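PDB 4XPX: bacteriohemerythrin from Methylococcus capsulatus, which binds oxygen reversibly at a site containing two iron atoms and may store it or deliver it to oxygen-requiring enzymes. Local coordinates for residues K22-M27 with I51-M56; K45-L50 with D89-F94. One frame throughout, in Å; residues are numbered along the deposited sequence.

Contact 1: K22-M27 with I51-M56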
loop_
_atom_site.group_PDB
_atom_site.type_symbol
_atom_site.label_atom_id
_atom_site.label_comp_id
_atom_site.label_asym_id
_atom_site.label_seq_id
_atom_site.Cartn_x
_atom_site.Cartn_y
_atom_site.Cartn_z
ATOM N N LYS A 22 8.068 -0.566 -4.415
ATOM C CA LYS A 22 8.116 -1.172 -5.765
ATOM C C LYS A 22 7.388 -2.497 -5.764
ATOM O O LYS A 22 6.640 -2.805 -6.761
ATOM C CB LYS A 22 9.555 -1.318 -6.223
ATOM C CG LYS A 22 10.249 -0.024 -6.509
ATOM C CD LYS A 22 11.719 -0.245 -6.727
ATOM C CE LYS A 22 12.432 0.995 -6.654
ATOM N NZ LYS A 22 13.856 0.916 -7.053
ATOM N N THR A 23 7.522 -3.324 -4.699
ATOM C CA THR A 23 6.748 -4.555 -4.646
ATOM C C THR A 23 5.263 -4.284 -4.585
ATOM O O THR A 23 4.476 -4.957 -5.304
ATOM C CB THR A 23 7.175 -5.376 -3.411
ATOM O OG1 THR A 23 8.528 -5.816 -3.561
ATOM C CG2 THR A 23 6.269 -6.574 -3.180
ATOM N N ILE A 24 4.816 -3.325 -3.776
ATOM C CA ILE A 24 3.406 -2.976 -3.725
ATOM C C ILE A 24 2.902 -2.630 -5.122
ATOM O O ILE A 24 1.814 -3.078 -5.528
ATOM C CB ILE A 24 3.156 -1.880 -2.702
ATOM C CG1 ILE A 24 3.374 -2.378 -1.282
ATOM C CG2 ILE A 24 1.760 -1.319 -2.859
ATOM C CD1 ILE A 24 3.488 -1.315 -0.224
ATOM N N PHE A 25 3.627 -1.792 -5.808
ATOM C CA PHE A 25 3.167 -1.354 -7.148
ATOM C C PHE A 25 3.016 -2.580 -8.051
ATOM O O PHE A 25 2.038 -2.693 -8.816
ATOM C CB PHE A 25 4.118 -0.363 -7.803
ATOM C CG PHE A 25 4.084 1.058 -7.291
ATOM C CD1 PHE A 25 3.782 1.409 -5.958
ATOM C CD2 PHE A 25 4.344 2.077 -8.165
ATOM C CE1 PHE A 25 3.832 2.739 -5.568
ATOM C CE2 PHE A 25 4.345 3.416 -7.773
ATOM C CZ PHE A 25 4.129 3.756 -6.462
ATOM N N ASP A 26 3.977 -3.494 -8.011
ATOM C CA ASP A 26 3.885 -4.706 -8.855
ATOM C C ASP A 26 2.679 -5.527 -8.470
ATOM O O ASP A 26 1.973 -6.103 -9.356
ATOM C CB ASP A 26 5.166 -5.502 -8.723
ATOM C CG ASP A 26 6.338 -4.969 -9.476
ATOM O OD1 ASP A 26 6.195 -4.080 -10.368
ATOM O OD2 ASP A 26 7.547 -5.440 -9.231
ATOM N N MET A 27 2.406 -5.664 -7.177
ATOM C CA MET A 27 1.286 -6.496 -6.737
ATOM C C MET A 27 -0.044 -5.822 -7.056
ATOM O O MET A 27 -1.037 -6.544 -7.396
ATOM C CB MET A 27 1.441 -6.793 -5.220
ATOM C CG MET A 27 2.666 -7.622 -4.927
ATOM S SD MET A 27 2.806 -8.075 -3.178
ATOM C CE MET A 27 1.681 -9.505 -3.118
ATOM N N ILE A 51 -2.759 -7.264 0.310
ATOM C CA ILE A 51 -3.077 -6.639 1.589
ATOM C C ILE A 51 -2.115 -7.127 2.643
ATOM O O ILE A 51 -1.648 -6.352 3.502
ATOM C CB ILE A 51 -4.544 -6.901 1.953
ATOM C CG1 ILE A 51 -5.450 -6.067 1.027
ATOM C CG2 ILE A 51 -4.800 -6.564 3.410
ATOM C CD1 ILE A 51 -6.878 -6.368 1.067
ATOM N N ASP A 52 -1.765 -8.432 2.674
ATOM C CA ASP A 52 -0.793 -8.904 3.633
ATOM C C ASP A 52 0.515 -8.152 3.520
ATOM O O ASP A 52 1.136 -7.757 4.535
ATOM C CB ASP A 52 -0.569 -10.421 3.444
ATOM C CG ASP A 52 0.175 -11.027 4.569
ATOM O OD1 ASP A 52 -0.440 -11.159 5.652
ATOM O OD2 ASP A 52 1.415 -11.296 4.474
ATOM N N TYR A 53 0.958 -7.935 2.283
ATOM C CA TYR A 53 2.225 -7.257 2.061
ATOM C C TYR A 53 2.150 -5.814 2.486
ATOM O O TYR A 53 3.119 -5.282 3.118
ATOM C CB TYR A 53 2.654 -7.403 0.582
ATOM C CG TYR A 53 4.053 -6.943 0.423
ATOM C CD1 TYR A 53 5.086 -7.782 0.680
ATOM C CD2 TYR A 53 4.357 -5.650 0.033
ATOM C CE1 TYR A 53 6.423 -7.366 0.592
ATOM C CE2 TYR A 53 5.662 -5.208 -0.053
ATOM C CZ TYR A 53 6.670 -6.033 0.199
ATOM O OH TYR A 53 7.955 -5.579 0.095
ATOM N N VAL A 54 1.071 -5.107 2.140
ATOM C CA VAL A 54 0.893 -3.723 2.543
ATOM C C VAL A 54 0.954 -3.603 4.076
ATOM O O VAL A 54 1.634 -2.695 4.629
ATOM C CB VAL A 54 -0.379 -3.149 1.984
ATOM C CG1 VAL A 54 -0.696 -1.768 2.593
ATOM C CG2 VAL A 54 -0.248 -3.000 0.456
ATOM N N VAL A 55 0.265 -4.466 4.791
ATOM C CA VAL A 55 0.298 -4.406 6.261
ATOM C C VAL A 55 1.706 -4.608 6.758
ATOM O O VAL A 55 2.122 -3.894 7.720
ATOM C CB VAL A 55 -0.712 -5.389 6.820
ATOM C CG1 VAL A 55 -0.477 -5.656 8.331
ATOM C CG2 VAL A 55 -2.107 -5.027 6.543
ATOM N N MET A 56 2.447 -5.510 6.181
ATOM C CA MET A 56 3.813 -5.722 6.584
ATOM C C MET A 56 4.675 -4.508 6.301
ATOM O O MET A 56 5.521 -4.096 7.156
ATOM C CB MET A 56 4.354 -6.959 5.869
ATOM C CG MET A 56 5.740 -7.344 6.274
ATOM S SD MET A 56 6.984 -6.353 5.436
ATOM C CE MET A 56 6.713 -6.701 3.721
#
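In the antiparallel four-helix bundle of the hemerythrin fold, Tyr53 of helix 40-67 brings its ring among Thr23, Ile24 and Met27 of helix 15-34. The two segments run nearly antiparallel, 162° between their directions and 10.2 Å apart at the axes, and Ile24 faces Val54 at their closest CA atoms. The first torsion of Tyr53 sets CG anti to the backbone N (chi1 -169°), and the ring reaches across to the neighbouring helix. Thr23 CG2 sits over one face of that ring, 3.6 Å from the Tyr53 centroid and 20° off the normal. It lies toward the rim, and the shortest approach of Thr23 CG2 is 3.4 Å to Tyr53 CZ. This is a CH-pi contact. Threonine suits the place because its two branches divide the work: the methyl lies anti to the backbone N and meets the ring, while OG1 makes a weak hydrogen bond to the carbonyl of Asp19 one turn earlier. Ile24 comes in at the ring edge, near its plane, with Ile24 CG1 3.7 Å from Tyr53 CD2. The same CG1 also touches Val54 CG2, at 4.1 Å, so Ile24 touches both the tyrosine and the buried Val54. Met27 approaches obliquely from the next turn, its SD 3.8 Å from Tyr53 CB and 4.6 Å from the ring centroid, a Met-aromatic contact suited to a flexible, polarisable thioether. Ile24 further packs on Leu113 of helix 103-121 and lies beside His21 and His57, two ligands of one iron. No hydrogen bond joins the two segments, so dispersion and the weak attraction of methyl and sulfur for the aromatic ring carry the contact, and a branched aliphatic residue gives the iron-binding histidines an apolar neighbour.

Contact 2: K45-L50 with D89-F94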
loop_
_atom_site.group_PDB
_atom_site.type_symbol
_atom_site.label_atom_id
_atom_site.label_comp_id
_atom_site.label_asym_id
_atom_site.label_seq_id
_atom_site.Cartn_x
_atom_site.Cartn_y
_atom_site.Cartn_z
ATOM N N LYS A 45 -7.053 -14.350 -4.357
ATOM C CA LYS A 45 -5.690 -14.736 -3.969
ATOM C C LYS A 45 -4.793 -13.533 -4.082
ATOM O O LYS A 45 -3.911 -13.292 -3.175
ATOM C CB LYS A 45 -5.136 -15.861 -4.839
ATOM C CG LYS A 45 -5.774 -17.206 -4.631
ATOM C CD LYS A 45 -5.061 -18.285 -5.449
ATOM C CE LYS A 45 -5.909 -19.566 -5.452
ATOM N NZ LYS A 45 -6.082 -20.228 -4.126
ATOM N N GLN A 46 -4.880 -12.746 -5.138
ATOM C CA GLN A 46 -4.011 -11.620 -5.350
ATOM C C GLN A 46 -4.382 -10.483 -4.381
ATOM O O GLN A 46 -3.458 -9.796 -3.840
ATOM C CB GLN A 46 -4.036 -11.158 -6.795
ATOM C CG GLN A 46 -2.986 -10.077 -7.096
ATOM C CD GLN A 46 -1.576 -10.571 -6.930
ATOM O OE1 GLN A 46 -1.302 -11.787 -7.130
ATOM N NE2 GLN A 46 -0.636 -9.677 -6.641
ATOM N N LEU A 47 -5.682 -10.293 -4.110
ATOM C CA LEU A 47 -6.109 -9.309 -3.147
ATOM C C LEU A 47 -5.477 -9.612 -1.770
ATOM O O LEU A 47 -4.927 -8.715 -1.086
ATOM C CB LEU A 47 -7.640 -9.367 -3.019
ATOM C CG LEU A 47 -8.262 -8.474 -1.958
ATOM C CD1 LEU A 47 -8.127 -7.033 -2.315
ATOM C CD2 LEU A 47 -9.718 -8.901 -1.675
ATOM N N ASP A 48 -5.621 -10.853 -1.357
ATOM C CA ASP A 48 -5.108 -11.215 -0.025
ATOM C C ASP A 48 -3.588 -11.064 0.045
ATOM O O ASP A 48 -3.068 -10.583 1.047
ATOM C CB ASP A 48 -5.528 -12.609 0.340
ATOM C CG ASP A 48 -7.025 -12.766 0.613
ATOM O OD1 ASP A 48 -7.751 -11.803 0.779
ATOM O OD2 ASP A 48 -7.488 -13.981 0.642
ATOM N N ALA A 49 -2.887 -11.460 -0.983
ATOM C CA ALA A 49 -1.423 -11.319 -1.006
ATOM C C ALA A 49 -1.012 -9.862 -0.906
ATOM O O ALA A 49 -0.083 -9.501 -0.182
ATOM C CB ALA A 49 -0.841 -11.986 -2.264
ATOM N N LEU A 50 -1.673 -9.008 -1.686
ATOM C CA LEU A 50 -1.375 -7.575 -1.684
ATOM C C LEU A 50 -1.606 -6.996 -0.283
ATOM O O LEU A 50 -0.746 -6.252 0.245
ATOM C CB LEU A 50 -2.276 -6.861 -2.682
ATOM C CG LEU A 50 -2.233 -5.319 -2.582
ATOM C CD1 LEU A 50 -0.906 -4.741 -2.927
ATOM C CD2 LEU A 50 -3.340 -4.755 -3.513
ATOM N N ASP A 89 -12.097 -4.378 5.741
ATOM C CA ASP A 89 -13.522 -4.347 5.456
ATOM C C ASP A 89 -13.800 -4.843 4.069
ATOM O O ASP A 89 -14.790 -5.620 3.860
ATOM C CB ASP A 89 -14.068 -2.952 5.663
ATOM C CG ASP A 89 -15.529 -2.819 5.340
ATOM O OD1 ASP A 89 -16.340 -3.415 6.099
ATOM O OD2 ASP A 89 -15.930 -2.211 4.286
ATOM N N LEU A 90 -12.996 -4.468 3.103
ATOM C CA LEU A 90 -13.139 -4.968 1.756
ATOM C C LEU A 90 -12.918 -6.472 1.761
ATOM O O LEU A 90 -13.727 -7.184 1.075
ATOM C CB LEU A 90 -12.092 -4.299 0.855
ATOM C CG LEU A 90 -11.950 -4.921 -0.481
ATOM C CD1 LEU A 90 -13.226 -4.717 -1.243
ATOM C CD2 LEU A 90 -10.814 -4.198 -1.213
ATOM N N GLN A 91 -11.913 -6.979 2.417
ATOM C CA GLN A 91 -11.720 -8.416 2.460
ATOM C C GLN A 91 -12.917 -9.093 3.077
ATOM O O GLN A 91 -13.356 -10.192 2.570
ATOM C CB GLN A 91 -10.467 -8.788 3.252
ATOM C CG GLN A 91 -9.170 -8.509 2.475
ATOM C CD GLN A 91 -7.994 -8.880 3.308
ATOM O OE1 GLN A 91 -7.830 -8.274 4.411
ATOM N NE2 GLN A 91 -7.142 -9.701 2.827
ATOM N N LYS A 92 -13.453 -8.584 4.153
ATOM C CA LYS A 92 -14.597 -9.229 4.798
ATOM C C LYS A 92 -15.723 -9.292 3.778
ATOM O O LYS A 92 -16.374 -10.374 3.625
ATOM C CB LYS A 92 -14.990 -8.462 6.037
ATOM C CG LYS A 92 -13.931 -8.742 7.228
ATOM C CD LYS A 92 -14.116 -7.709 8.356
ATOM C CE LYS A 92 -12.889 -7.713 9.173
ATOM N NZ LYS A 92 -13.104 -6.521 10.180
ATOM N N LYS A 93 -16.053 -8.231 3.146
ATOM C CA LYS A 93 -17.181 -8.213 2.206
ATOM C C LYS A 93 -16.885 -9.050 0.982
ATOM O O LYS A 93 -17.804 -9.834 0.534
ATOM C CB LYS A 93 -17.586 -6.793 1.814
ATOM C CG LYS A 93 -18.158 -6.037 2.946
ATOM C CD LYS A 93 -18.165 -4.574 2.600
ATOM C CE LYS A 93 -19.083 -3.672 3.420
ATOM N NZ LYS A 93 -18.936 -3.863 4.893
ATOM N N PHE A 94 -15.676 -9.022 0.436
ATOM C CA PHE A 94 -15.350 -9.801 -0.733
ATOM C C PHE A 94 -15.454 -11.316 -0.397
ATOM O O PHE A 94 -16.059 -12.088 -1.156
ATOM C CB PHE A 94 -13.940 -9.451 -1.213
ATOM C CG PHE A 94 -13.497 -10.342 -2.332
ATOM C CD1 PHE A 94 -13.865 -10.107 -3.642
ATOM C CD2 PHE A 94 -12.739 -11.467 -2.077
ATOM C CE1 PHE A 94 -13.447 -10.934 -4.628
ATOM C CE2 PHE A 94 -12.345 -12.347 -3.065
ATOM C CZ PHE A 94 -12.718 -12.026 -4.382
HETATM O O HOH W 1 -4.439 -10.852 3.413
#
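Leu47 and Asp48 of helix 40-67 meet Leu90, Gln91 and Phe94 of helix 73-95, two antiparallel neighbours in the hemerythrin four-helix bundle. Their segments make an angle of 157°, and the axes are 11.2 Å apart at closest approach. The apolar share of the contact centres on Leu47, which is buried and sends one methyl to Leu90 and the other to Phe94, the latter also passing near Gln91 CG. Leu47 CD1 meets Leu90 CD2 at 4.1 Å, methyl against methyl, while Leu47 CD2 packs obliquely on the Phe94 ring, 4.0 Å from Phe94 CD2. A leucine fits here because the fork at CG points its methyls at different neighbours. Phe94 has further support from Ile43 and from Arg40, whose guanidinium makes a cation-pi contact with it; Val101 of the following loop touches both Leu90 and Phe94. The polar share lies beside this apolar patch. Gln91 CG is anti to the carbonyl carbon, and the extended chain beyond it carries the amide to the facing helix. There Gln91 NE2 donates to Asp48 OD1 over 3.0 Å, with an N-H...O angle of 153°. The carboxylate and amide planes are turned 68° apart, and the donor arrives from above the carboxylate plane. The strongest polar partner of Asp48 is His95 NE2, which bonds the same OD1, so one oxygen holds two groups of helix 73-95. An amide with two N-H donors suits a place where one hydrogen can meet the acid and the other a water. That water accepts from Gln91 NE2 at 3.0 Å and donates to Asp48 O at 2.7 Å. Gln91 NE2 is thus held twice by Asp48, directly by OD1 and through the water by O.

Both contacts use helix 40-67, which pairs with helix 15-34 through one face in contact 1 and with helix 73-95 through another in contact 2. Each mixes buried and partly exposed residues, but contact 1 lies near the centre of the chain, close to the iron site, whereas contact 2 is farther out and away from it. The chemistry differs accordingly: an aromatic ring met by methyl, aliphatic and sulfur groups in the first, leucine and phenylalanine packing beside a direct amide-carboxylate hydrogen bond and a separate water bridge in the second. They also touch directly. Met27 O probably accepts a hydrogen bond from Gln46 NE2, and Ile51 CD1 packs on Gln91 CG.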